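Local atomic coordinates of sterol regulatory element-binding protein cleavage-activating protein (Schizosaccharomyces pombe, PDB entry 4YHC), a protein that escorts the transcription factor Sre1 to its processing when sterol or oxygen is low, the chain here being its cytoplasmic WD40 domain. Residues Glu139-Glu144 with Asn187-Leu192; Ile175-Ser180 with Lys264-Ser269; Leu213-Asn218 with Glu222-Ile227; Ile235-Leu238 with Gly243-Met246; Asn274-Asn279 with Arg283-Ser288. The protein carries 9 engineered substitutions. All coordinates share one frame; numbering follows the deposited sequence.

Interaction 1 of 5, residues Glu139-Glu144 with Asn187-Leu192; sequences ELVVVE and NRIASL. Engineered in segment 187-192: Ser191 (natural residue Cys).
Val141 overlaps the end of Ile189, the two side chains reaching for each other tip to tip across the interface between two sheets. Ile189 CD1 lies 3.8 Å from Val141 CG1 and 3.9 Å from Val141 CG2, so the one methyl sits against both branches of the valine. It gets there because CG1 of Ile189 stands anti to the carbonyl carbon (chi1 -53°) and the chain then folds once more at chi2 (-73°). The other branch, Ile189 CG2, makes a looser contact with Val143 CG2 at 4.4 Å. At the end of the row Glu139 and Asn187 cross obliquely, with carboxylate and amide planes 42° apart. Glu139 OE1 is 3.5 Å from Asn187 ND2, but the pair is not a hydrogen bond; ND2 donates instead to the backbone oxygen of Pro127. The strands run nearly parallel, their axes 10.2 Å apart, a spacing that belongs to sheets packed face to face and not to neighbours within one sheet. Residues 139-144 lie in the blade predicted as WD 3 and residues 187-192 in that of WD 4. Met126 also touches Ile189, and Ile149 packs on Val141, widening the same layer. With no hydrogen bond joining the two segments, cohesion between these blades rests here on branched aliphatic contacts, with a polar pair set at their margin.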
# COMPACT_ATOMS: atom_id res chain seq x y z
N GLU A 139 -14.74 12.70 1.07
CA GLU A 139 -13.92 13.62 0.32
C GLU A 139 -13.02 12.91 -0.66
O GLU A 139 -12.33 11.96 -0.30
CB GLU A 139 -13.15 14.49 1.29
CG GLU A 139 -14.11 15.36 2.08
CD GLU A 139 -13.43 16.20 3.12
OE1 GLU A 139 -12.81 15.58 4.03
OE2 GLU A 139 -13.51 17.46 3.00
N LEU A 140 -13.07 13.33 -1.92
CA LEU A 140 -12.30 12.74 -2.98
C LEU A 140 -11.23 13.74 -3.31
O LEU A 140 -11.54 14.86 -3.79
CB LEU A 140 -13.14 12.49 -4.23
CG LEU A 140 -13.12 11.20 -5.02
CD1 LEU A 140 -13.70 11.42 -6.42
CD2 LEU A 140 -11.77 10.51 -5.08
N VAL A 141 -9.98 13.36 -3.09
CA VAL A 141 -8.87 14.29 -3.25
C VAL A 141 -8.09 13.94 -4.50
O VAL A 141 -7.68 12.79 -4.74
CB VAL A 141 -7.96 14.25 -2.03
CG1 VAL A 141 -6.78 15.22 -2.17
CG2 VAL A 141 -8.76 14.58 -0.76
N VAL A 142 -7.83 14.95 -5.30
CA VAL A 142 -7.10 14.80 -6.52
C VAL A 142 -5.87 15.65 -6.46
O VAL A 142 -5.95 16.88 -6.32
CB VAL A 142 -7.97 15.26 -7.72
CG1 VAL A 142 -7.22 15.09 -9.03
CG2 VAL A 142 -9.22 14.43 -7.77
N VAL A 143 -4.72 15.00 -6.53
CA VAL A 143 -3.45 15.66 -6.41
C VAL A 143 -2.73 15.62 -7.73
O VAL A 143 -2.55 14.54 -8.34
CB VAL A 143 -2.55 15.03 -5.30
CG1 VAL A 143 -1.24 15.80 -5.18
CG2 VAL A 143 -3.27 15.02 -3.95
N GLU A 144 -2.26 16.79 -8.17
CA GLU A 144 -1.53 16.91 -9.42
C GLU A 144 -0.07 17.15 -9.19
O GLU A 144 0.33 17.85 -8.29
CB GLU A 144 -2.08 18.05 -10.25
CG GLU A 144 -3.45 17.78 -10.84
CD GLU A 144 -3.95 18.97 -11.62
OE1 GLU A 144 -3.29 19.30 -12.65
OE2 GLU A 144 -4.99 19.57 -11.20
N ASN A 187 -8.57 14.15 8.96
CA ASN A 187 -8.16 13.82 7.61
C ASN A 187 -7.03 14.70 7.21
O ASN A 187 -7.07 15.88 7.45
CB ASN A 187 -9.31 13.98 6.65
CG ASN A 187 -10.37 12.94 6.86
OD1 ASN A 187 -10.13 11.91 7.51
ND2 ASN A 187 -11.52 13.12 6.19
N ARG A 188 -5.98 14.11 6.66
CA ARG A 188 -4.77 14.85 6.31
C ARG A 188 -4.29 14.46 4.95
O ARG A 188 -4.46 13.33 4.54
CB ARG A 188 -3.70 14.57 7.32
CG ARG A 188 -4.05 14.78 8.75
CD ARG A 188 -2.80 14.75 9.62
NE ARG A 188 -3.06 14.39 11.03
CZ ARG A 188 -3.43 15.26 12.00
NH1 ARG A 188 -3.68 14.84 13.23
NH2 ARG A 188 -3.60 16.52 11.73
N ILE A 189 -3.76 15.43 4.20
CA ILE A 189 -3.08 15.15 2.94
C ILE A 189 -1.67 15.69 3.04
O ILE A 189 -1.48 16.92 3.28
CB ILE A 189 -3.76 15.85 1.77
CG1 ILE A 189 -5.24 15.51 1.73
CG2 ILE A 189 -3.11 15.47 0.47
CD1 ILE A 189 -5.52 14.08 1.28
N ALA A 190 -0.69 14.83 2.79
CA ALA A 190 0.72 15.20 2.97
C ALA A 190 1.40 15.12 1.62
O ALA A 190 1.18 14.14 0.90
CB ALA A 190 1.40 14.26 3.96
N SER A 191 2.23 16.12 1.30
CA SER A 191 2.89 16.21 0.00
C SER A 191 4.38 16.55 0.13
O SER A 191 4.77 17.47 0.81
CB SER A 191 2.18 17.22 -0.90
OG SER A 191 0.77 17.05 -0.87
N LEU A 192 5.21 15.78 -0.50
CA LEU A 192 6.64 16.04 -0.53
C LEU A 192 6.86 16.75 -1.83
O LEU A 192 6.47 16.23 -2.90
CB LEU A 192 7.44 14.74 -0.50
CG LEU A 192 8.97 14.87 -0.77
CD1 LEU A 192 9.58 15.77 0.29
CD2 LEU A 192 9.60 13.50 -0.71

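Interaction 2 of 5, residues Ile175-Ser180 with Lys264-Ser269; sequences IIKSIS and KVNTFS
The flat carboxamide of Asn266 works from both of its ends: ND2 is directed at the backbone of Ile176, while OD1 meets the side chain of Lys177. Asn266 ND2 donates a weak but fairly straight bond to Ile176 O (3.3 Å, 162°), and the same nitrogen lies 3.6 Å from Ile176 CG2. Along the other end passes the lysine, whose CD comes within 3.3 Å of Asn266 OD1. Its chain bends at chi2 (69°) and again at chi4, which brings Lys177 NZ back to Asn266 OD1 for a second weak bond, also 3.3 Å. The stronger partner of NZ is Asp226, with which it forms a salt bridge. With a methionine in place of Lys177, Asp226 would probably be left without that charge and Asn266 OD1 without its donor, setting the amide freer to turn. Beside the polar group, Ile176 CG2 packs on Val265 CG2 at 3.9 Å. The loop presents Asn266 through a type II turn from Lys264 to Thr267, tightened by Thr267 OG1 bonding to Lys264 O at 2.7 Å. Within the blade, Ile176 and Lys177 both face Leu192, a classic beta bulge. The arrangement is thus a surface contact of the WD40 domain, where the bulged first strand of the WD 4 blade meets a turn in the loop leading out of the sheet of residues 226-259.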
# COMPACT_ATOMS: atom_id res chain seq x y z
N ILE A 175 5.01 18.42 -6.95
CA ILE A 175 4.82 17.38 -5.96
C ILE A 175 5.48 16.11 -6.42
O ILE A 175 5.11 15.55 -7.40
CB ILE A 175 3.32 17.21 -5.68
CG1 ILE A 175 2.87 18.43 -4.92
CG2 ILE A 175 3.01 15.94 -4.86
CD1 ILE A 175 1.39 18.52 -4.64
N ILE A 176 6.45 15.65 -5.67
CA ILE A 176 7.09 14.33 -5.92
C ILE A 176 6.18 13.16 -5.46
O ILE A 176 6.13 12.12 -6.09
CB ILE A 176 8.43 14.25 -5.12
CG1 ILE A 176 9.40 15.37 -5.53
CG2 ILE A 176 9.13 12.92 -5.34
CD1 ILE A 176 10.63 15.42 -4.63
N LYS A 177 5.44 13.34 -4.37
CA LYS A 177 4.75 12.23 -3.73
C LYS A 177 3.69 12.79 -2.79
O LYS A 177 3.98 13.71 -2.03
CB LYS A 177 5.78 11.43 -2.93
CG LYS A 177 5.25 10.40 -1.97
CD LYS A 177 4.64 9.24 -2.71
CE LYS A 177 4.30 8.10 -1.77
NZ LYS A 177 5.33 7.07 -1.86
N SER A 178 2.48 12.28 -2.87
CA SER A 178 1.44 12.69 -1.95
C SER A 178 0.85 11.45 -1.34
O SER A 178 0.78 10.44 -1.98
CB SER A 178 0.39 13.53 -2.64
OG SER A 178 -0.20 12.77 -3.70
N ILE A 179 0.42 11.56 -0.09
CA ILE A 179 -0.27 10.51 0.61
C ILE A 179 -1.40 11.05 1.45
O ILE A 179 -1.45 12.26 1.84
CB ILE A 179 0.64 9.74 1.56
CG1 ILE A 179 1.24 10.69 2.60
CG2 ILE A 179 1.67 9.00 0.74
CD1 ILE A 179 2.05 10.01 3.69
N SER A 180 -2.34 10.16 1.70
CA SER A 180 -3.48 10.48 2.58
C SER A 180 -3.25 9.88 3.95
O SER A 180 -2.76 8.77 4.06
CB SER A 180 -4.77 9.98 1.94
OG SER A 180 -5.04 8.70 2.33
N LYS A 264 16.43 5.42 -2.47
CA LYS A 264 15.99 5.89 -3.76
C LYS A 264 14.65 6.55 -3.73
O LYS A 264 13.75 6.07 -3.08
CB LYS A 264 15.97 4.71 -4.71
CG LYS A 264 15.79 5.12 -6.13
CD LYS A 264 16.18 3.95 -7.03
CE LYS A 264 15.75 4.20 -8.47
NZ LYS A 264 16.13 5.62 -8.81
N VAL A 265 14.53 7.69 -4.38
CA VAL A 265 13.33 8.44 -4.35
C VAL A 265 12.08 7.57 -4.69
O VAL A 265 12.08 6.69 -5.52
CB VAL A 265 13.41 9.73 -5.22
CG1 VAL A 265 13.54 9.32 -6.69
CG2 VAL A 265 12.12 10.51 -5.00
N ASN A 266 11.04 7.77 -3.91
CA ASN A 266 9.78 7.05 -4.08
C ASN A 266 9.80 5.57 -3.98
O ASN A 266 9.02 4.88 -4.63
CB ASN A 266 9.19 7.42 -5.43
CG ASN A 266 8.06 8.36 -5.26
OD1 ASN A 266 7.09 8.07 -4.50
ND2 ASN A 266 8.13 9.47 -5.94
N THR A 267 10.72 5.01 -3.22
CA THR A 267 10.72 3.55 -3.13
C THR A 267 10.50 2.99 -1.73
O THR A 267 10.67 1.79 -1.57
CB THR A 267 12.04 2.98 -3.64
OG1 THR A 267 13.12 3.44 -2.77
CG2 THR A 267 12.29 3.51 -5.11
N PHE A 268 10.14 3.84 -0.78
CA PHE A 268 10.07 3.53 0.61
C PHE A 268 8.64 3.14 1.09
O PHE A 268 7.69 3.85 0.80
CB PHE A 268 10.55 4.76 1.39
CG PHE A 268 10.61 4.58 2.90
CD1 PHE A 268 11.69 3.98 3.51
CD2 PHE A 268 9.63 5.08 3.72
CE1 PHE A 268 11.78 3.85 4.88
CE2 PHE A 268 9.66 4.92 5.09
CZ PHE A 268 10.74 4.30 5.69
N SER A 269 8.51 2.08 1.84
CA SER A 269 7.24 1.80 2.51
C SER A 269 7.50 1.23 3.89
O SER A 269 8.67 0.87 4.25
CB SER A 269 6.34 0.91 1.65
OG SER A 269 6.98 -0.29 1.46

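Interaction 3 of 5, residues Leu213-Asn218 with Glu222-Ile227; sequences LSQNKN and ETKKDI
Residues 213-218 form an irregular loop and residues 222-227 come back beside it, becoming strand only at Asp226; the closest alpha carbons, those of Gln215 and Lys224, stay 8.9 Å apart, too far for backbone pairing. Side chains therefore bridge the distance. Gln215 meets Lys224 at a slant, and the amide oxygen does the touching: Gln215 OE1 lies 3.1 Å from Lys224 CE and 3.2 Å from Lys224 CD. The lysine is bent at its last three torsions, from chi2 (56°) to chi4, so that it presents these methylenes to the oxygen. Its ammonium group is near but badly angled: Lys224 NZ to Gln215 OE1 is 3.5 Å and not a hydrogen bond; NZ donates to the backbone oxygen of Gly196. At the other end of the amide, Gln215 NE2 bonds to Asn216 O at 3.0 Å, a somewhat bent link (145°) that, with a weak bond to Tyr219 O, restrains the rotation of the group. The loop is further shaped by an Asx turn in which Asn216 OD1 accepts from Asn218 N at 3.0 Å. In the second segment Lys225 and Asp226 both face Ala239, a classic beta bulge where the blade strand begins. The contact is thus electrostatic in flavour without a formal bond: the amide oxygen rests on methylenes that the adjacent ammonium probably polarises, while that group makes its hydrogen bond to Gly196 O.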
# COMPACT_ATOMS: atom_id res chain seq x y z
N LEU A 213 6.15 20.57 7.75
CA LEU A 213 6.83 19.74 8.74
C LEU A 213 8.32 20.00 8.80
O LEU A 213 8.90 20.35 7.82
CB LEU A 213 6.66 18.28 8.35
CG LEU A 213 5.52 17.56 9.00
CD1 LEU A 213 4.25 18.38 9.04
CD2 LEU A 213 5.37 16.22 8.29
N SER A 214 8.93 19.75 9.95
CA SER A 214 10.40 19.84 10.09
C SER A 214 11.04 18.46 10.18
O SER A 214 10.71 17.68 11.08
CB SER A 214 10.79 20.61 11.36
OG SER A 214 9.97 21.76 11.55
N GLN A 215 11.97 18.13 9.28
CA GLN A 215 12.89 17.00 9.54
C GLN A 215 13.84 17.25 10.73
O GLN A 215 13.96 18.36 11.23
CB GLN A 215 13.74 16.70 8.33
CG GLN A 215 14.62 17.87 7.93
CD GLN A 215 15.80 17.41 7.15
OE1 GLN A 215 15.88 17.57 5.94
NE2 GLN A 215 16.72 16.77 7.83
N ASN A 216 14.56 16.20 11.12
CA ASN A 216 15.57 16.24 12.15
C ASN A 216 16.58 17.36 11.78
O ASN A 216 17.17 17.39 10.70
CB ASN A 216 16.18 14.82 12.32
CG ASN A 216 17.15 14.73 13.47
OD1 ASN A 216 17.96 15.63 13.70
ND2 ASN A 216 17.14 13.60 14.18
N LYS A 217 16.65 18.37 12.62
CA LYS A 217 17.49 19.54 12.40
C LYS A 217 18.99 19.23 12.24
O LYS A 217 19.71 20.03 11.69
CB LYS A 217 17.28 20.57 13.49
CG LYS A 217 16.88 20.03 14.86
CD LYS A 217 15.38 19.67 14.97
CE LYS A 217 15.12 18.19 15.24
NZ LYS A 217 13.68 17.93 14.98
N ASN A 218 19.46 18.07 12.71
CA ASN A 218 20.84 17.64 12.49
C ASN A 218 21.15 17.31 11.08
O ASN A 218 22.29 17.03 10.81
CB ASN A 218 21.17 16.37 13.27
CG ASN A 218 21.50 16.64 14.72
OD1 ASN A 218 22.20 17.57 15.03
ND2 ASN A 218 21.00 15.80 15.60
N GLU A 222 20.29 17.15 3.80
CA GLU A 222 20.00 15.91 3.10
C GLU A 222 18.82 16.14 2.18
O GLU A 222 17.94 16.92 2.45
CB GLU A 222 19.76 14.77 4.08
CG GLU A 222 20.93 14.45 4.97
CD GLU A 222 20.75 13.18 5.74
OE1 GLU A 222 19.63 12.59 5.72
OE2 GLU A 222 21.73 12.76 6.39
N THR A 223 18.92 15.56 1.01
CA THR A 223 17.78 15.41 0.12
C THR A 223 16.66 14.49 0.76
O THR A 223 16.94 13.38 1.23
CB THR A 223 18.23 14.73 -1.14
OG1 THR A 223 19.36 15.42 -1.65
CG2 THR A 223 17.09 14.68 -2.21
N LYS A 224 15.45 14.98 0.73
CA LYS A 224 14.21 14.23 1.14
C LYS A 224 13.82 13.30 -0.00
O LYS A 224 13.76 13.69 -1.16
CB LYS A 224 13.10 15.21 1.48
CG LYS A 224 13.20 15.71 2.91
CD LYS A 224 14.53 16.37 3.32
CE LYS A 224 14.53 17.90 3.21
NZ LYS A 224 13.28 18.49 3.85
N LYS A 225 13.56 12.05 0.31
CA LYS A 225 13.40 11.02 -0.73
C LYS A 225 11.97 10.45 -0.79
O LYS A 225 11.55 9.94 -1.85
CB LYS A 225 14.40 9.90 -0.47
CG LYS A 225 15.88 10.29 -0.57
CD LYS A 225 16.18 10.75 -1.99
CE LYS A 225 17.67 10.87 -2.34
NZ LYS A 225 18.39 9.59 -2.22
N ASP A 226 11.25 10.48 0.34
CA ASP A 226 9.93 9.85 0.34
C ASP A 226 9.20 10.19 1.65
O ASP A 226 9.78 10.62 2.65
CB ASP A 226 10.03 8.31 0.22
CG ASP A 226 8.89 7.70 -0.63
OD1 ASP A 226 7.85 8.41 -0.85
OD2 ASP A 226 9.02 6.50 -1.03
N ILE A 227 7.91 9.98 1.59
CA ILE A 227 7.05 10.05 2.78
C ILE A 227 6.11 8.87 2.77
O ILE A 227 5.69 8.39 1.70
CB ILE A 227 6.24 11.37 2.85
CG1 ILE A 227 5.37 11.62 1.62
CG2 ILE A 227 7.15 12.53 3.04
CD1 ILE A 227 4.53 12.90 1.76

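Interaction 4 of 5, residues Ile235-Leu238 with Gly243-Met246; sequences ILFL and GVDM
Met246 leaves its strand with CG anti to the backbone N (chi1 -180°) and SD extended beyond it (chi2 174°), and these two torsions lay CG and SD alongside the ring of Phe237, both side chains pointing the same way. The result is a CH-pi contact over one ring face, Met246 CG standing 4.1 Å from the centroid of the Phe237 ring. Farther along, the sulfur sits obliquely to the ring, with Met246 SD 3.6 Å from Phe237 CZ: a Met-aromatic contact. Val244 CG1 meets the same residue at the ring edge and approaches Phe237 CB to 3.7 Å. Met246 CG also touches Ile235 CG2 at 3.5 Å, so one methylene meets both an aliphatic branch and an aromatic face. The backbones supply the register. Phe237 and Met246 form a non-hydrogen-bonded antiparallel pair, while Leu238 and Asp245 are hydrogen-bonded: Leu238 N to Asp245 O is 2.8 Å and nearly straight (168°), and Asp245 N returns to Leu238 O at 2.9 Å. Leu238 and Asp245 project from the face opposite to the ring. There the carboxylate is gripped by Ser257, Arg240 and the backbone N of Asn216, consistent with an acid that is buried yet well supplied with partners. This hairpin forms the middle of a four-stranded blade, with strand 226-230 beside 235-239 and strand 253-259 beside 243-248; from the next sheet, Leu315 of strand 311-317 packs on both Ile235 and Met246.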
# COMPACT_ATOMS: atom_id res chain seq x y z
N ILE A 235 0.99 8.96 12.17
CA ILE A 235 2.42 9.03 12.02
C ILE A 235 2.76 9.17 10.55
O ILE A 235 2.15 8.48 9.73
CB ILE A 235 3.08 7.76 12.50
CG1 ILE A 235 3.09 7.78 14.03
CG2 ILE A 235 4.54 7.69 12.05
CD1 ILE A 235 3.46 6.47 14.61
N LEU A 236 3.73 10.03 10.27
CA LEU A 236 4.35 10.14 8.98
C LEU A 236 5.83 9.83 9.06
O LEU A 236 6.52 10.33 10.02
CB LEU A 236 4.19 11.57 8.48
CG LEU A 236 4.74 11.84 7.09
CD1 LEU A 236 3.85 12.68 6.25
CD2 LEU A 236 6.10 12.53 7.16
N PHE A 237 6.32 9.03 8.11
CA PHE A 237 7.74 8.68 8.02
C PHE A 237 8.31 9.54 6.87
O PHE A 237 7.75 9.57 5.77
CB PHE A 237 7.97 7.20 7.74
CG PHE A 237 7.60 6.29 8.87
CD1 PHE A 237 6.29 5.91 9.07
CD2 PHE A 237 8.56 5.79 9.71
CE1 PHE A 237 5.95 5.09 10.12
CE2 PHE A 237 8.23 4.99 10.73
CZ PHE A 237 6.94 4.61 10.93
N LEU A 238 9.38 10.30 7.13
CA LEU A 238 10.08 11.14 6.15
C LEU A 238 11.47 10.51 5.90
O LEU A 238 12.27 10.48 6.77
CB LEU A 238 10.24 12.54 6.70
CG LEU A 238 10.68 13.72 5.77
CD1 LEU A 238 12.04 14.26 6.13
CD2 LEU A 238 10.69 13.48 4.28
N GLY A 243 18.72 8.41 6.88
CA GLY A 243 17.69 7.81 7.73
C GLY A 243 16.25 8.22 7.47
O GLY A 243 15.93 8.77 6.41
N VAL A 244 15.39 7.87 8.43
CA VAL A 244 13.99 8.17 8.32
C VAL A 244 13.53 8.77 9.64
O VAL A 244 13.73 8.16 10.68
CB VAL A 244 13.13 6.94 8.07
CG1 VAL A 244 11.67 7.38 7.87
CG2 VAL A 244 13.57 6.21 6.82
N ASP A 245 12.88 9.94 9.55
CA ASP A 245 12.27 10.58 10.73
C ASP A 245 10.79 10.20 10.86
O ASP A 245 10.02 10.28 9.85
CB ASP A 245 12.41 12.07 10.59
CG ASP A 245 13.88 12.49 10.52
OD1 ASP A 245 14.73 11.88 11.20
OD2 ASP A 245 14.19 13.38 9.77
N MET A 246 10.44 9.76 12.09
CA MET A 246 9.12 9.24 12.41
C MET A 246 8.45 10.35 13.22
O MET A 246 8.93 10.71 14.28
CB MET A 246 9.19 7.93 13.14
CG MET A 246 7.77 7.40 13.47
SD MET A 246 7.78 5.79 14.18
CE MET A 246 7.96 6.31 15.89

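Interaction 5 of 5, residues Asn274-Asn279 with Arg283-Ser288; sequences NSRFVN and RVSSIS
Arg283 opens the second segment by pairing with Arg276: Arg283 N donates to Arg276 O at 2.7 Å, and Arg276 N returns the bond to Arg283 O at 2.9 Å, making an antiparallel hydrogen-bonded pair. The extended side chain of Arg283 then carries its guanidinium under Val278, whose CB sits 3.6 Å from Arg283 CZ, over the centre of one face. Both arginines project from the same face of the hairpin, yet their guanidinium planes stand 78° apart. Asp331 forms salt bridges with each; Arg283 has a further salt bridge to Asp329, and its NE donates to Gln281 OE1. Next along, a methyl of Val284, CG1, comes to 3.8 Å from Ser275 OG, a plain van der Waals touch. Ser285 is the polar focus. Its OG accepts from Asn274 ND2 at 3.1 Å and from Arg276 NH1 at 3.1 Å, each donor using an N-H in its own plane. Arg276 reaches it through a bend at chi2 (-83°), and NH1 also grips Asn274 O at 2.9 Å. A water joins Arg276 NH2 to Ser285 OG, lying 2.6 Å from that OG. Replacing Arg276 by a leucine would probably leave Asn274 O and Ser285 OG without a shared donor and Asp331 without one of its two positive partners. The antiparallel hydrogen-bonded pair between consecutive strands, 269-278 and 281-292, marks a beta hairpin, to which the cluster round Ser285 is a local addition.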
# COMPACT_ATOMS: atom_id res chain seq x y z
N ASN A 274 0.82 -6.34 14.60
CA ASN A 274 0.06 -6.48 15.85
C ASN A 274 -0.31 -5.16 16.46
O ASN A 274 -0.08 -4.99 17.64
CB ASN A 274 0.85 -7.33 16.84
CG ASN A 274 0.94 -8.77 16.38
OD1 ASN A 274 0.07 -9.25 15.63
ND2 ASN A 274 2.00 -9.45 16.76
N SER A 275 -0.82 -4.24 15.65
CA SER A 275 -1.13 -2.90 16.07
C SER A 275 -2.26 -3.03 17.19
O SER A 275 -3.16 -3.84 17.05
CB SER A 275 -1.65 -2.12 14.90
OG SER A 275 -0.54 -1.75 14.11
N ARG A 276 -2.10 -2.38 18.33
CA ARG A 276 -3.22 -2.29 19.30
C ARG A 276 -3.06 -0.96 20.01
O ARG A 276 -1.95 -0.36 20.01
CB ARG A 276 -3.26 -3.50 20.24
CG ARG A 276 -2.07 -3.62 21.21
CD ARG A 276 -0.87 -4.27 20.58
NE ARG A 276 0.05 -4.84 21.56
CZ ARG A 276 1.18 -5.44 21.24
NH1 ARG A 276 1.54 -5.53 19.95
NH2 ARG A 276 1.96 -5.96 22.19
N PHE A 277 -4.16 -0.45 20.57
CA PHE A 277 -4.13 0.85 21.18
C PHE A 277 -4.57 0.62 22.62
O PHE A 277 -5.67 0.02 22.85
CB PHE A 277 -5.03 1.74 20.43
CG PHE A 277 -5.03 3.14 20.90
CD1 PHE A 277 -5.93 3.58 21.87
CD2 PHE A 277 -4.22 4.07 20.32
CE1 PHE A 277 -5.93 4.89 22.29
CE2 PHE A 277 -4.19 5.36 20.75
CZ PHE A 277 -5.10 5.78 21.72
N VAL A 278 -3.69 0.95 23.56
CA VAL A 278 -3.91 0.61 24.96
C VAL A 278 -3.49 1.84 25.79
O VAL A 278 -2.32 2.37 25.68
CB VAL A 278 -3.13 -0.59 25.46
CG1 VAL A 278 -3.45 -0.81 26.96
CG2 VAL A 278 -3.42 -1.89 24.71
N ASN A 279 -4.46 2.33 26.55
CA ASN A 279 -4.27 3.50 27.40
C ASN A 279 -3.53 4.60 26.72
O ASN A 279 -2.51 5.10 27.25
CB ASN A 279 -3.49 3.08 28.65
CG ASN A 279 -3.37 4.18 29.69
OD1 ASN A 279 -4.10 5.19 29.67
ND2 ASN A 279 -2.42 4.00 30.62
N ARG A 283 0.52 0.75 20.09
CA ARG A 283 1.57 -0.25 20.29
C ARG A 283 1.66 -1.20 19.12
O ARG A 283 0.63 -1.50 18.50
CB ARG A 283 1.36 -1.05 21.55
CG ARG A 283 1.25 -0.25 22.85
CD ARG A 283 0.91 -1.23 23.97
NE ARG A 283 0.81 -0.55 25.27
CZ ARG A 283 0.29 -1.14 26.38
NH1 ARG A 283 -0.07 -2.42 26.37
NH2 ARG A 283 0.26 -0.47 27.51
N VAL A 284 2.89 -1.59 18.77
CA VAL A 284 3.19 -2.59 17.75
C VAL A 284 4.22 -3.56 18.23
O VAL A 284 5.03 -3.24 19.12
CB VAL A 284 3.68 -1.92 16.42
CG1 VAL A 284 2.65 -0.92 15.96
CG2 VAL A 284 5.06 -1.26 16.58
N SER A 285 4.22 -4.76 17.68
CA SER A 285 5.21 -5.73 18.06
C SER A 285 6.51 -5.57 17.24
O SER A 285 7.54 -6.07 17.68
CB SER A 285 4.72 -7.17 17.80
OG SER A 285 3.59 -7.48 18.60
N SER A 286 6.44 -4.90 16.09
CA SER A 286 7.60 -4.78 15.14
C SER A 286 7.36 -3.73 14.10
O SER A 286 6.20 -3.34 13.89
CB SER A 286 8.00 -6.06 14.44
OG SER A 286 7.01 -6.57 13.55
N ILE A 287 8.45 -3.22 13.50
CA ILE A 287 8.34 -2.25 12.41
C ILE A 287 9.23 -2.78 11.31
O ILE A 287 10.38 -3.19 11.60
CB ILE A 287 8.86 -0.88 12.83
CG1 ILE A 287 8.28 -0.45 14.16
CG2 ILE A 287 8.60 0.18 11.74
CD1 ILE A 287 8.86 0.85 14.69
N SER A 288 8.79 -2.67 10.07
CA SER A 288 9.56 -3.12 8.89
C SER A 288 9.54 -2.03 7.88
O SER A 288 8.45 -1.40 7.61
CB SER A 288 8.95 -4.32 8.23
OG SER A 288 8.90 -5.46 9.05
O HOH W 1 4.14 -7.93 21.14

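Interactions 1 and 4 are buried, interactions 3 and 5 partly so, and interaction 2 lies at the surface although it is nearest the centre of the chain. The chemistry follows the setting: aliphatic packing between blades in interaction 1, amides and charges in 2 and 3. Interactions 4 and 5 both join hairpin strands by backbone bonds, with aromatic and sulfur contacts added in 4 and a charged and polar cluster in 5. Interactions 1 and 2 share one sheet, where strands 187-193 and 175-182 are neighbours; interactions 3 and 4 share the next. Asp226 links interactions 2 and 3, also accepting from Phe268 N. Interaction 5 touches none of the others, its nearest atoms about 4 Å from those of interaction 2.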